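Local coordinates for catalase-3 (PDB 4AJ9) that catalyses the breakdown of hydrogen peroxide to water and oxygen at a haem centre, protecting the cell from peroxide, at the interface of chains A and B. Numbering follows the deposited sequence. Chains: chain A/B, Catalase-3.

All three contacts join the N-terminal stretch of chain A to the 378-409 region of chain B, and in contact 3 A:Asn318, A:Ala321 and A:Pro369 join in. Contacts 1 and 2 are one continuous patch: their C-alpha centres lie about 6 Å apart and they share A:Met18, A:Glu28 and B:Gln409. Contact 3 stands about 17 Å from contact 2 and 21 Å from contact 1, where strand 10-11 of chain A pairs with strand 390-391 of chain B. Two-fold symmetry repeats each contact with the chains exchanged. The segments are therefore fastened at separate points, consistent with the intertwined assembly of catalase tetramers.

Contact 1: the interface of chains A and B. Residues chain A 18, 27-29; chain B 398-399, 409.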
loop_
_atom_site.group_PDB
_atom_site.type_symbol
_atom_site.label_atom_id
_atom_site.label_comp_id
_atom_site.label_asym_id
_atom_site.label_seq_id
_atom_site.Cartn_x
_atom_site.Cartn_y
_atom_site.Cartn_z
ATOM N N MET A 18 5.654 10.556 -28.202
ATOM C CA MET A 18 5.655 10.415 -26.747
ATOM C C MET A 18 4.440 11.113 -26.165
ATOM O O MET A 18 4.069 12.188 -26.632
ATOM C CB MET A 18 6.911 11.103 -26.188
ATOM C CG MET A 18 7.252 10.755 -24.751
ATOM S SD MET A 18 8.011 9.116 -24.607
ATOM C CE MET A 18 9.494 9.288 -25.591
ATOM N N GLU A 27 7.444 16.296 -25.136
ATOM C CA GLU A 27 8.871 15.998 -25.198
ATOM C C GLU A 27 9.283 15.808 -23.735
ATOM O O GLU A 27 8.684 16.397 -22.850
ATOM C CB GLU A 27 9.637 17.157 -25.843
ATOM C CG GLU A 27 9.292 18.520 -25.251
ATOM C CD GLU A 27 10.345 19.574 -25.533
ATOM O OE1 GLU A 27 11.545 19.242 -25.452
ATOM O OE2 GLU A 27 9.973 20.735 -25.829
ATOM N N GLU A 28 10.273 14.972 -23.455
ATOM C CA GLU A 28 10.576 14.690 -22.051
ATOM C C GLU A 28 12.046 14.416 -21.818
ATOM O O GLU A 28 12.422 13.534 -21.031
ATOM C CB GLU A 28 9.683 13.563 -21.503
ATOM C CG GLU A 28 9.444 12.409 -22.463
ATOM C CD GLU A 28 10.692 11.576 -22.702
ATOM O OE1 GLU A 28 11.518 11.949 -23.569
ATOM O OE2 GLU A 28 10.842 10.544 -22.027
ATOM N N GLN A 29 12.872 15.212 -22.490
ATOM C CA GLN A 29 14.315 15.110 -22.376
ATOM C C GLN A 29 14.935 16.345 -21.692
ATOM O O GLN A 29 16.135 16.374 -21.420
ATOM C CB GLN A 29 14.928 14.857 -23.760
ATOM C CG GLN A 29 14.630 13.446 -24.309
ATOM C CD GLN A 29 15.246 12.362 -23.434
ATOM O OE1 GLN A 29 16.445 12.393 -23.137
ATOM N NE2 GLN A 29 14.425 11.418 -22.991
ATOM N N SER B 398 15.081 6.699 -24.271
ATOM C CA SER B 398 15.406 7.651 -25.318
ATOM C C SER B 398 16.605 8.468 -24.819
ATOM O O SER B 398 16.724 8.711 -23.616
ATOM C CB SER B 398 14.185 8.548 -25.589
ATOM O OG SER B 398 14.460 9.518 -26.572
ATOM N N PRO B 399 17.519 8.860 -25.722
ATOM C CA PRO B 399 17.525 8.537 -27.152
ATOM C C PRO B 399 18.048 7.131 -27.405
ATOM O O PRO B 399 18.711 6.530 -26.543
ATOM C CB PRO B 399 18.490 9.576 -27.739
ATOM C CG PRO B 399 19.478 9.807 -26.635
ATOM C CD PRO B 399 18.669 9.705 -25.344
ATOM N N GLN B 409 9.876 12.556 -29.778
ATOM C CA GLN B 409 9.651 13.843 -29.112
ATOM C C GLN B 409 8.646 14.704 -29.867
ATOM O O GLN B 409 8.693 14.797 -31.098
ATOM C CB GLN B 409 10.969 14.616 -28.973
ATOM C CG GLN B 409 12.064 13.843 -28.249
ATOM C CD GLN B 409 11.711 13.582 -26.796
ATOM O OE1 GLN B 409 11.553 14.516 -26.010
ATOM N NE2 GLN B 409 11.587 12.313 -26.433
HETATM O O HOH W 1 18.078 10.565 -22.172
HETATM O O HOH W 2 13.046 16.554 -26.276
#
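B:Gln409 meets A:Glu28 with its amide, bonded at both of its polar atoms. The oxygen OE1 takes the backbone N-H of A:Glu28 on a lone pair, in the carbonyl plane, with B:Gln409 OE1 2.9 Å from A:Glu28 N. The nitrogen B:Gln409 NE2 gives a hydrogen bond to the carboxylate oxygen A:Glu28 OE1, also at 2.9 Å, and that oxygen lies close to the plane of the amide. This donor stands above the carboxylate plane, 38° out of it, and the two planes are turned 52° apart. The same oxygen, A:Glu28 OE1, receives A:Gln29 NE2 at 3.0 Å, on its syn side and from the opposite face, so two N-H groups grip it. A:Glu28 can turn back toward B:Gln409 because CG sits between the backbone N and the carbonyl carbon (chi1 40°) and the chain bends again at chi2. Packing probably helps hold the amide: A:Gln29 CG lies 3.8 Å from B:Gln409 CD, the two amides nearly perpendicular, while the A:Met18 side chain runs alongside B:Gln409 and brings its methyl CE near NE2. Farther out, one water joins B:Gln409 OE1 to the carboxylate of A:Glu27, and another links A:Gln29 OE1 to the carbonyl of B:Ser398, the water 2.7 Å from B:Ser398 O. Every residue here lies in loop, with B:Pro399 following a cis peptide bond; the patch fastens the N-terminal arm of chain A to an extended segment of chain B.

Contact 2: the interface of chains A and B. Residues chain A 16-18, 28; chain B 378-380, 407-409.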
loop_
_atom_site.group_PDB
_atom_site.type_symbol
_atom_site.label_atom_id
_atom_site.label_comp_id
_atom_site.label_asym_id
_atom_site.label_seq_id
_atom_site.Cartn_x
_atom_site.Cartn_y
_atom_site.Cartn_z
ATOM N N GLN A 16 4.958 6.303 -32.998
ATOM C CA GLN A 16 4.095 7.190 -32.221
ATOM C C GLN A 16 4.894 8.316 -31.582
ATOM O O GLN A 16 6.094 8.183 -31.338
ATOM C CB GLN A 16 3.367 6.403 -31.128
ATOM C CG GLN A 16 2.526 5.248 -31.642
ATOM C CD GLN A 16 1.230 5.728 -32.266
ATOM O OE1 GLN A 16 0.984 6.930 -32.351
ATOM N NE2 GLN A 16 0.394 4.791 -32.705
ATOM N N PHE A 17 4.223 9.423 -31.289
ATOM C CA PHE A 17 4.826 10.461 -30.464
ATOM C C PHE A 17 4.687 10.103 -28.989
ATOM O O PHE A 17 3.744 9.416 -28.592
ATOM C CB PHE A 17 4.188 11.818 -30.729
ATOM C CG PHE A 17 4.627 12.449 -32.010
ATOM C CD1 PHE A 17 5.891 13.000 -32.125
ATOM C CD2 PHE A 17 3.775 12.495 -33.099
ATOM C CE1 PHE A 17 6.300 13.591 -33.303
ATOM C CE2 PHE A 17 4.178 13.078 -34.284
ATOM C CZ PHE A 17 5.439 13.628 -34.388
ATOM N N MET A 18 5.654 10.556 -28.202
ATOM C CA MET A 18 5.655 10.415 -26.747
ATOM C C MET A 18 4.440 11.113 -26.165
ATOM O O MET A 18 4.069 12.188 -26.632
ATOM C CB MET A 18 6.911 11.103 -26.188
ATOM C CG MET A 18 7.252 10.755 -24.751
ATOM S SD MET A 18 8.011 9.116 -24.607
ATOM C CE MET A 18 9.494 9.288 -25.591
ATOM N N GLU A 28 10.273 14.972 -23.455
ATOM C CA GLU A 28 10.576 14.690 -22.051
ATOM C C GLU A 28 12.046 14.416 -21.818
ATOM O O GLU A 28 12.422 13.534 -21.031
ATOM C CB GLU A 28 9.683 13.563 -21.503
ATOM C CG GLU A 28 9.444 12.409 -22.463
ATOM C CD GLU A 28 10.692 11.576 -22.702
ATOM O OE1 GLU A 28 11.518 11.949 -23.569
ATOM O OE2 GLU A 28 10.842 10.544 -22.027
ATOM N N HIS B 378 1.684 6.501 -25.273
ATOM C CA HIS B 378 2.863 5.907 -25.861
ATOM C C HIS B 378 4.055 6.541 -25.187
ATOM O O HIS B 378 4.389 7.683 -25.461
ATOM C CB HIS B 378 2.891 6.170 -27.376
ATOM C CG HIS B 378 1.712 5.596 -28.102
ATOM N ND1 HIS B 378 1.549 4.243 -28.304
ATOM C CD2 HIS B 378 0.626 6.192 -28.650
ATOM C CE1 HIS B 378 0.412 4.029 -28.943
ATOM N NE2 HIS B 378 -0.168 5.196 -29.165
ATOM N N ASN B 379 4.680 5.813 -24.274
ATOM C CA ASN B 379 5.890 6.324 -23.661
ATOM C C ASN B 379 6.712 5.171 -23.131
ATOM O O ASN B 379 6.379 4.006 -23.368
ATOM C CB ASN B 379 5.578 7.342 -22.565
ATOM C CG ASN B 379 4.667 6.778 -21.487
ATOM O OD1 ASN B 379 4.813 5.621 -21.074
ATOM N ND2 ASN B 379 3.717 7.588 -21.034
ATOM N N ASN B 380 7.782 5.497 -22.409
ATOM C CA ASN B 380 8.704 4.480 -21.935
ATOM C C ASN B 380 8.499 4.120 -20.456
ATOM O O ASN B 380 9.347 3.453 -19.853
ATOM C CB ASN B 380 10.155 4.897 -22.238
ATOM C CG ASN B 380 10.439 4.946 -23.742
ATOM O OD1 ASN B 380 9.989 4.074 -24.495
ATOM N ND2 ASN B 380 11.157 5.979 -24.189
ATOM N N PRO B 407 9.073 5.804 -29.024
ATOM C CA PRO B 407 8.218 6.977 -29.280
ATOM C C PRO B 407 9.016 8.277 -29.409
ATOM O O PRO B 407 10.053 8.436 -28.772
ATOM C CB PRO B 407 7.286 7.019 -28.050
ATOM C CG PRO B 407 8.007 6.271 -26.987
ATOM C CD PRO B 407 8.838 5.222 -27.691
ATOM N N ALA B 408 8.523 9.192 -30.241
ATOM C CA ALA B 408 9.281 10.365 -30.647
ATOM C C ALA B 408 8.917 11.629 -29.871
ATOM O O ALA B 408 7.789 11.774 -29.396
ATOM C CB ALA B 408 9.091 10.600 -32.154
ATOM N N GLN B 409 9.876 12.556 -29.778
ATOM C CA GLN B 409 9.651 13.843 -29.112
ATOM C C GLN B 409 8.646 14.704 -29.867
ATOM O O GLN B 409 8.693 14.797 -31.098
ATOM C CB GLN B 409 10.969 14.616 -28.973
ATOM C CG GLN B 409 12.064 13.843 -28.249
ATOM C CD GLN B 409 11.711 13.582 -26.796
ATOM O OE1 GLN B 409 11.553 14.516 -26.010
ATOM N NE2 GLN B 409 11.587 12.313 -26.433
HETATM O O HOH W 3 9.042 8.049 -20.919
HETATM O O HOH W 4 11.905 8.307 -22.613
#
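A:Gln16 lays its side chain over one face of the B:His378 imidazole. A:Gln16 CB meets the ring at B:His378 CG, 3.5 Å away, and CG stands over the ring centre in a CH-pi contact. The bend at chi2 (-76°) then carries the amide across the ring: A:Gln16 CD comes to 3.4 Å from B:His378 NE2, while OE1 lies toward CD2 and the amide NE2 toward ring NE2. With the two planes only 4° apart, this is a parallel stack. Backbone pairing holds the two extended segments together, as A:Phe17 forms a parallel bridge with B:Ala408. B:Ala408 N donates to A:Gln16 O at 2.8 Å, and A:Met18 N donates to B:Ala408 O at 2.7 Å. A:Met18 reaches past this bridge: A:Met18 SD, its sulfur, rests 3.6 Å from B:Asn379 CA, and its methyl CE lies 3.6 Å from B:Pro407 CG. Beyond the methyl, a water links the carboxylate oxygen A:Glu28 OE2 to B:Asn380 ND2, with 2.9 Å between the water and that amide nitrogen. By combining backbone pairing with a flat stack and thioether packing, the site joins the N-terminal arm to the neighbouring subunit and probably helps stabilise the assembled enzyme.

Contact 3: the interface of chains A and B. Residues chain A 9-11, 318, 321, 369; chain B 388-391.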
loop_
_atom_site.group_PDB
_atom_site.type_symbol
_atom_site.label_atom_id
_atom_site.label_comp_id
_atom_site.label_asym_id
_atom_site.label_seq_id
_atom_site.Cartn_x
_atom_site.Cartn_y
_atom_site.Cartn_z
ATOM N N VAL A 9 -4.186 -6.417 -24.640
ATOM C CA VAL A 9 -3.571 -5.468 -23.706
ATOM C C VAL A 9 -2.135 -5.112 -24.111
ATOM O O VAL A 9 -1.417 -4.449 -23.368
ATOM C CB VAL A 9 -3.596 -5.978 -22.238
ATOM C CG1 VAL A 9 -5.029 -6.253 -21.786
ATOM C CG2 VAL A 9 -2.726 -7.224 -22.070
ATOM N N GLU A 10 -1.721 -5.551 -25.297
ATOM C CA GLU A 10 -0.398 -5.216 -25.795
ATOM C C GLU A 10 -0.378 -3.810 -26.371
ATOM O O GLU A 10 -1.331 -3.375 -27.017
ATOM C CB GLU A 10 0.091 -6.256 -26.808
ATOM C CG GLU A 10 0.635 -7.501 -26.098
ATOM C CD GLU A 10 0.791 -8.712 -26.994
ATOM O OE1 GLU A 10 0.732 -8.579 -28.238
ATOM O OE2 GLU A 10 0.974 -9.810 -26.433
ATOM N N VAL A 11 0.703 -3.092 -26.101
ATOM C CA VAL A 11 0.811 -1.703 -26.532
ATOM C C VAL A 11 2.030 -1.522 -27.431
ATOM O O VAL A 11 3.154 -1.828 -27.036
ATOM C CB VAL A 11 0.871 -0.727 -25.330
ATOM C CG1 VAL A 11 1.124 0.695 -25.809
ATOM C CG2 VAL A 11 -0.424 -0.798 -24.536
ATOM N N ASN A 318 6.640 -8.987 -22.047
ATOM C CA ASN A 318 7.157 -8.131 -20.985
ATOM C C ASN A 318 7.318 -8.947 -19.727
ATOM O O ASN A 318 6.336 -9.413 -19.149
ATOM C CB ASN A 318 6.231 -6.941 -20.715
ATOM C CG ASN A 318 6.833 -5.940 -19.732
ATOM O OD1 ASN A 318 6.542 -5.973 -18.530
ATOM N ND2 ASN A 318 7.687 -5.044 -20.243
ATOM N N ALA A 321 5.338 -7.654 -16.432
ATOM C CA ALA A 321 3.883 -7.780 -16.507
ATOM C C ALA A 321 3.380 -9.220 -16.430
ATOM O O ALA A 321 2.305 -9.488 -15.882
ATOM C CB ALA A 321 3.355 -7.118 -17.766
ATOM N N PRO A 369 -3.826 -9.158 -16.353
ATOM C CA PRO A 369 -3.930 -10.025 -17.527
ATOM C C PRO A 369 -3.334 -11.422 -17.352
ATOM O O PRO A 369 -3.959 -12.388 -17.778
ATOM C CB PRO A 369 -3.208 -9.230 -18.620
ATOM C CG PRO A 369 -3.486 -7.816 -18.245
ATOM C CD PRO A 369 -3.449 -7.781 -16.726
ATOM N N ALA B 388 -1.274 -2.880 -16.009
ATOM C CA ALA B 388 -2.387 -3.551 -16.699
ATOM C C ALA B 388 -2.145 -3.804 -18.186
ATOM O O ALA B 388 -2.946 -4.484 -18.835
ATOM C CB ALA B 388 -3.694 -2.772 -16.503
ATOM N N TRP B 389 -1.045 -3.275 -18.718
ATOM C CA TRP B 389 -0.714 -3.468 -20.128
ATOM C C TRP B 389 0.514 -4.340 -20.320
ATOM O O TRP B 389 1.222 -4.666 -19.369
ATOM C CB TRP B 389 -0.472 -2.132 -20.834
ATOM C CG TRP B 389 -1.541 -1.117 -20.605
ATOM C CD1 TRP B 389 -2.829 -1.344 -20.205
ATOM C CD2 TRP B 389 -1.407 0.297 -20.745
ATOM N NE1 TRP B 389 -3.508 -0.151 -20.103
ATOM C CE2 TRP B 389 -2.655 0.871 -20.429
ATOM C CE3 TRP B 389 -0.352 1.137 -21.119
ATOM C CZ2 TRP B 389 -2.877 2.245 -20.466
ATOM C CZ3 TRP B 389 -0.575 2.503 -21.160
ATOM C CH2 TRP B 389 -1.829 3.042 -20.833
ATOM N N ILE B 390 0.758 -4.720 -21.566
ATOM C CA ILE B 390 1.968 -5.449 -21.900
ATOM C C ILE B 390 2.657 -4.702 -23.029
ATOM O O ILE B 390 2.168 -4.679 -24.155
ATOM C CB ILE B 390 1.653 -6.901 -22.283
ATOM C CG1 ILE B 390 1.105 -7.649 -21.062
ATOM C CG2 ILE B 390 2.884 -7.590 -22.821
ATOM C CD1 ILE B 390 0.671 -9.068 -21.351
ATOM N N HIS B 391 3.778 -4.054 -22.715
ATOM C CA HIS B 391 4.417 -3.169 -23.684
ATOM C C HIS B 391 5.209 -3.953 -24.696
ATOM O O HIS B 391 5.904 -4.899 -24.343
ATOM C CB HIS B 391 5.332 -2.167 -22.992
ATOM C CG HIS B 391 4.598 -1.156 -22.176
ATOM N ND1 HIS B 391 4.102 -1.432 -20.920
ATOM C CD2 HIS B 391 4.262 0.130 -22.442
ATOM C CE1 HIS B 391 3.498 -0.356 -20.442
ATOM N NE2 HIS B 391 3.581 0.606 -21.347
HETATM O O HOH W 5 8.343 -5.569 -22.990
#
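B:Ile390 turns its two branches apart to meet different parts of chain A: CG1 is anti to its carbonyl carbon (chi1 -66°), while CG2 is anti to its backbone N. An extended chi2 (176°) carries B:Ile390 CD1 outward to A:Val9 CG2, 3.9 Å away. The CG1 methylene also touches the methyl of A:Ala321, and B:Ile390 CG2 packs between A:Glu10 CG and A:Asn318 CB, each at 4.0 Å. An alanine in place of B:Ile390 would probably leave a gap between A:Val9, A:Ala321 and A:Asn318, depriving their apolar surfaces of a packing partner. The backbones pair as parallel strands, with bridges A:Glu10 to B:Ile390 and A:Val11 to B:His391. B:Ile390 N donates to A:Val9 O at 2.8 Å, approaching from above the carbonyl plane, and A:Val11 N donates to B:Ile390 O at 2.9 Å. Toward the indole of B:Trp389, A:Val11 extends CG2, which lies 3.9 Å from B:Trp389 CE3 on the six-membered ring. At the start of the pairing, A:Pro369 CG approaches the carbonyl oxygen of B:Ala388. A:Asn318 also positions A:Ala321, accepting its backbone N-H on a lone pair of OD1, in the carbonyl plane, and so caps the start of helix 319-324. The other end of that amide reaches chain B through a water, which lies 2.9 Å from A:Asn318 ND2 and 2.9 Å from B:His391 O.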